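Local coordinates for protein formate-dependent phosphoribosylglycinamide formyltransferase (Mycobacterium tuberculosis H37Rv, PDB 6KHR) that belongs to the ATP-grasp family and combines a parallel N-terminal sheet with a larger antiparallel sheet, at residues 36-48 / 325-337. Sequence-based numbering, arbitrary orientation.
Sequences EPSRELAIALQGL and VFELQARAILGLA
Leu41 drops as a knob into a hole made by Phe326, Gln329, Ala330 and Ile333, where helix 36-47 crosses helix 325-334 at -57° with the axes 8.3 Å apart. With its CG anti to the backbone N (chi1 176°), the leucine sends CD1 to Gln329 CG at 3.5 Å, while CD2 meets Ile333 CD1 tip to tip at 3.9 Å. The small Ala44 and Ala330 let the backbones close in, their CB atoms 3.6 Å apart. Toward the N-terminal ends of both helices, Glu40 CB lies over one face of the Phe326 ring, 3.8 Å from its centroid in a CH-pi contact, and Pro37 CB reaches CE1 of the same ring obliquely. Val325 CG1 covers the ring's opposite face, and the Phe326 and Trp315 rings meet edge-to-face. At the far end the side chains of Leu48 and Leu334 run past each other in opposite directions, CD1 to CD1 3.9 Å; a Schellman motif follows at Gly335. Strand 28-32 of the parallel sheet is touched by Leu41, Leu45 and Ile333. The more open side is polar: Glu40 bends its carboxylate away to a salt bridge with Arg39, and Glu327 pairs with Arg319 of the second subunit. Arg331, though buried, salt-bridges Asp381 of that subunit. No hydrogen bond joins the two helices, so their adhesion rests on apolar shape fit, with the charged groups turned away from the apolar core and partly committed to the second subunit.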
loop_
_atom_site.group_PDB
_atom_site.type_symbol
_atom_site.label_atom_id
_atom_site.label_comp_id
_atom_site.label_asym_id
_atom_site.label_seq_id
_atom_site.Cartn_x
_atom_site.Cartn_y
_atom_site.Cartn_z
ATOM N N GLU A 36 12.988 4.458 3.676
ATOM C CA GLU A 36 11.553 4.613 3.381
ATOM C C GLU A 36 10.920 3.376 2.778
ATOM O O GLU A 36 9.945 2.941 3.350
ATOM C CB GLU A 36 11.194 5.951 2.770
ATOM C CG GLU A 36 11.066 7.007 3.840
ATOM C CD GLU A 36 12.353 7.754 4.126
ATOM O OE1 GLU A 36 13.342 7.480 3.447
ATOM O OE2 GLU A 36 12.351 8.606 5.021
ATOM N N PRO A 37 11.344 2.620 1.564
ATOM C CA PRO A 37 10.786 1.425 0.916
ATOM C C PRO A 37 10.888 0.200 1.799
ATOM O O PRO A 37 10.063 -0.718 1.688
ATOM C CB PRO A 37 11.627 1.280 -0.362
ATOM C CG PRO A 37 12.254 2.596 -0.578
ATOM C CD PRO A 37 12.488 3.154 0.800
ATOM N N SER A 38 11.891 0.181 2.680
ATOM C CA SER A 38 11.970 -0.830 3.725
ATOM C C SER A 38 10.725 -0.807 4.617
ATOM O O SER A 38 10.288 -1.860 5.100
ATOM C CB SER A 38 13.244 -0.596 4.534
ATOM O OG SER A 38 13.533 -1.676 5.396
ATOM N N ARG A 39 10.121 0.368 4.827
ATOM C CA ARG A 39 8.936 0.425 5.679
ATOM C C ARG A 39 7.716 -0.167 4.984
ATOM O O ARG A 39 6.957 -0.929 5.592
ATOM C CB ARG A 39 8.649 1.861 6.120
ATOM C CG ARG A 39 7.330 2.000 6.868
ATOM C CD ARG A 39 6.931 3.443 7.181
ATOM N NE ARG A 39 5.587 3.501 7.761
ATOM C CZ ARG A 39 4.484 3.786 7.070
ATOM N NH1 ARG A 39 4.563 4.063 5.769
ATOM N NH2 ARG A 39 3.305 3.804 7.680
ATOM N N GLU A 40 7.520 0.165 3.714
ATOM C CA GLU A 40 6.369 -0.353 2.987
ATOM C C GLU A 40 6.476 -1.865 2.803
ATOM O O GLU A 40 5.513 -2.600 3.048
ATOM C CB GLU A 40 6.242 0.374 1.638
ATOM C CG GLU A 40 6.277 1.890 1.741
ATOM C CD GLU A 40 4.934 2.491 2.155
ATOM O OE1 GLU A 40 3.894 1.864 1.864
ATOM O OE2 GLU A 40 4.919 3.585 2.768
ATOM N N LEU A 41 7.650 -2.343 2.370
ATOM C CA LEU A 41 7.898 -3.775 2.324
ATOM C C LEU A 41 7.551 -4.434 3.654
ATOM O O LEU A 41 7.016 -5.551 3.680
ATOM C CB LEU A 41 9.368 -4.043 1.952
ATOM C CG LEU A 41 9.794 -5.516 1.961
ATOM C CD1 LEU A 41 8.865 -6.326 1.082
ATOM C CD2 LEU A 41 11.277 -5.779 1.573
ATOM N N ALA A 42 7.819 -3.748 4.764
ATOM C CA ALA A 42 7.591 -4.350 6.069
ATOM C C ALA A 42 6.101 -4.449 6.366
ATOM O O ALA A 42 5.633 -5.439 6.949
ATOM C CB ALA A 42 8.319 -3.546 7.142
ATOM N N ILE A 43 5.343 -3.426 5.978
ATOM C CA ILE A 43 3.893 -3.505 6.075
ATOM C C ILE A 43 3.394 -4.666 5.234
ATOM O O ILE A 43 2.655 -5.530 5.716
ATOM C CB ILE A 43 3.260 -2.170 5.640
ATOM C CG1 ILE A 43 3.492 -1.091 6.692
ATOM C CG2 ILE A 43 1.782 -2.339 5.301
ATOM C CD1 ILE A 43 3.227 0.324 6.162
ATOM N N ALA A 44 3.835 -4.725 3.975
ATOM C CA ALA A 44 3.397 -5.788 3.079
ATOM C C ALA A 44 3.637 -7.155 3.703
ATOM O O ALA A 44 2.723 -7.981 3.768
ATOM C CB ALA A 44 4.103 -5.671 1.733
ATOM N N LEU A 45 4.855 -7.390 4.206
ATOM C CA LEU A 45 5.191 -8.692 4.775
ATOM C C LEU A 45 4.347 -9.009 6.000
ATOM O O LEU A 45 4.148 -10.186 6.329
ATOM C CB LEU A 45 6.666 -8.728 5.160
ATOM C CG LEU A 45 7.666 -8.905 4.036
ATOM C CD1 LEU A 45 9.044 -8.562 4.543
ATOM C CD2 LEU A 45 7.596 -10.324 3.562
ATOM N N GLN A 46 3.867 -7.973 6.703
ATOM C CA GLN A 46 3.090 -8.209 7.910
ATOM C C GLN A 46 1.649 -8.534 7.578
ATOM O O GLN A 46 1.009 -9.291 8.315
ATOM C CB GLN A 46 3.183 -7.008 8.843
ATOM C CG GLN A 46 4.495 -6.960 9.613
ATOM C CD GLN A 46 4.678 -5.637 10.324
ATOM O OE1 GLN A 46 3.886 -4.716 10.131
ATOM N NE2 GLN A 46 5.719 -5.530 11.149
ATOM N N GLY A 47 1.141 -8.008 6.460
ATOM C CA GLY A 47 -0.170 -8.418 5.989
ATOM C C GLY A 47 -0.219 -9.888 5.612
ATOM O O GLY A 47 -1.265 -10.531 5.736
ATOM N N LEU A 48 0.900 -10.437 5.143
ATOM C CA LEU A 48 0.949 -11.839 4.762
ATOM C C LEU A 48 1.290 -12.734 5.939
ATOM O O LEU A 48 1.444 -13.940 5.748
ATOM C CB LEU A 48 1.970 -12.057 3.641
ATOM C CG LEU A 48 1.794 -11.403 2.271
ATOM C CD1 LEU A 48 3.074 -11.536 1.406
ATOM C CD2 LEU A 48 0.619 -12.006 1.546
ATOM N N VAL A 325 5.252 -2.691 -6.114
ATOM C CA VAL A 325 6.579 -3.297 -6.134
ATOM C C VAL A 325 6.918 -3.865 -4.766
ATOM O O VAL A 325 7.652 -4.853 -4.667
ATOM C CB VAL A 325 7.632 -2.274 -6.609
ATOM C CG1 VAL A 325 7.718 -1.091 -5.637
ATOM C CG2 VAL A 325 8.992 -2.945 -6.813
ATOM N N PHE A 326 6.355 -3.276 -3.701
ATOM C CA PHE A 326 6.549 -3.755 -2.336
ATOM C C PHE A 326 5.717 -4.997 -2.030
ATOM O O PHE A 326 6.188 -5.906 -1.337
ATOM C CB PHE A 326 6.198 -2.650 -1.351
ATOM C CG PHE A 326 6.871 -1.369 -1.638
ATOM C CD1 PHE A 326 8.250 -1.314 -1.739
ATOM C CD2 PHE A 326 6.135 -0.211 -1.809
ATOM C CE1 PHE A 326 8.885 -0.126 -2.008
ATOM C CE2 PHE A 326 6.765 0.995 -2.076
ATOM C CZ PHE A 326 8.136 1.035 -2.179
ATOM N N GLU A 327 4.472 -5.046 -2.504
ATOM C CA GLU A 327 3.712 -6.280 -2.346
ATOM C C GLU A 327 4.335 -7.393 -3.178
ATOM O O GLU A 327 4.408 -8.542 -2.732
ATOM C CB GLU A 327 2.240 -6.039 -2.709
ATOM C CG GLU A 327 1.592 -4.934 -1.835
ATOM C CD GLU A 327 0.173 -4.489 -2.255
ATOM O OE1 GLU A 327 -0.081 -4.212 -3.458
ATOM O OE2 GLU A 327 -0.692 -4.382 -1.353
ATOM N N LEU A 328 4.857 -7.069 -4.363
ATOM C CA LEU A 328 5.536 -8.108 -5.134
ATOM C C LEU A 328 6.782 -8.620 -4.406
ATOM O O LEU A 328 7.018 -9.836 -4.342
ATOM C CB LEU A 328 5.887 -7.595 -6.529
ATOM C CG LEU A 328 4.745 -7.192 -7.467
ATOM C CD1 LEU A 328 5.319 -6.444 -8.673
ATOM C CD2 LEU A 328 3.914 -8.408 -7.921
ATOM N N GLN A 329 7.585 -7.721 -3.833
ATOM C CA GLN A 329 8.776 -8.225 -3.169
ATOM C C GLN A 329 8.459 -8.892 -1.836
ATOM O O GLN A 329 9.201 -9.785 -1.417
ATOM C CB GLN A 329 9.826 -7.130 -3.007
ATOM C CG GLN A 329 9.343 -5.877 -2.377
ATOM C CD GLN A 329 10.409 -4.803 -2.360
ATOM O OE1 GLN A 329 10.221 -3.739 -1.762
ATOM N NE2 GLN A 329 11.537 -5.075 -3.013
ATOM N N ALA A 330 7.359 -8.528 -1.179
ATOM C CA ALA A 330 6.937 -9.345 -0.051
ATOM C C ALA A 330 6.590 -10.760 -0.509
ATOM O O ALA A 330 7.032 -11.740 0.104
ATOM C CB ALA A 330 5.762 -8.699 0.680
ATOM N N ARG A 331 5.840 -10.892 -1.610
ATOM C CA ARG A 331 5.481 -12.236 -2.079
ATOM C C ARG A 331 6.693 -13.010 -2.594
ATOM O O ARG A 331 6.802 -14.222 -2.348
ATOM C CB ARG A 331 4.393 -12.161 -3.145
ATOM C CG ARG A 331 3.101 -11.589 -2.621
ATOM C CD ARG A 331 1.956 -11.779 -3.616
ATOM N NE ARG A 331 0.715 -11.162 -3.155
ATOM C CZ ARG A 331 -0.495 -11.460 -3.621
ATOM N NH1 ARG A 331 -0.641 -12.377 -4.574
ATOM N NH2 ARG A 331 -1.561 -10.843 -3.135
ATOM N N ALA A 332 7.633 -12.324 -3.269
ATOM C CA ALA A 332 8.829 -12.991 -3.803
ATOM C C ALA A 332 9.730 -13.515 -2.689
ATOM O O ALA A 332 10.233 -14.640 -2.768
ATOM C CB ALA A 332 9.616 -12.034 -4.701
ATOM N N ILE A 333 9.965 -12.701 -1.657
ATOM C CA ILE A 333 10.758 -13.127 -0.505
ATOM C C ILE A 333 10.211 -14.427 0.058
ATOM O O ILE A 333 10.964 -15.350 0.387
ATOM C CB ILE A 333 10.766 -12.028 0.573
ATOM C CG1 ILE A 333 11.669 -10.874 0.171
ATOM C CG2 ILE A 333 11.168 -12.590 1.931
ATOM C CD1 ILE A 333 11.395 -9.672 0.979
ATOM N N LEU A 334 8.894 -14.505 0.198
ATOM C CA LEU A 334 8.243 -15.631 0.838
ATOM C C LEU A 334 7.900 -16.747 -0.141
ATOM O O LEU A 334 7.353 -17.772 0.284
ATOM C CB LEU A 334 6.969 -15.155 1.561
ATOM C CG LEU A 334 7.077 -14.160 2.732
ATOM C CD1 LEU A 334 5.693 -13.797 3.221
ATOM C CD2 LEU A 334 7.924 -14.691 3.894
ATOM N N GLY A 335 8.176 -16.569 -1.433
ATOM C CA GLY A 335 7.976 -17.651 -2.392
ATOM C C GLY A 335 6.532 -17.898 -2.755
ATOM O O GLY A 335 6.128 -19.050 -2.948
ATOM N N LEU A 336 5.742 -16.844 -2.854
ATOM C CA LEU A 336 4.334 -16.949 -3.183
ATOM C C LEU A 336 4.079 -16.464 -4.612
ATOM O O LEU A 336 4.900 -15.766 -5.215
ATOM C CB LEU A 336 3.504 -16.141 -2.175
ATOM C CG LEU A 336 3.779 -16.506 -0.711
ATOM C CD1 LEU A 336 3.189 -15.468 0.249
ATOM C CD2 LEU A 336 3.242 -17.901 -0.393
ATOM N N ALA A 337 2.914 -16.834 -5.140
ATOM C CA ALA A 337 2.522 -16.463 -6.492
ATOM C C ALA A 337 2.346 -14.955 -6.639
ATOM O O ALA A 337 1.989 -14.247 -5.691
ATOM C CB ALA A 337 1.224 -17.168 -6.877
#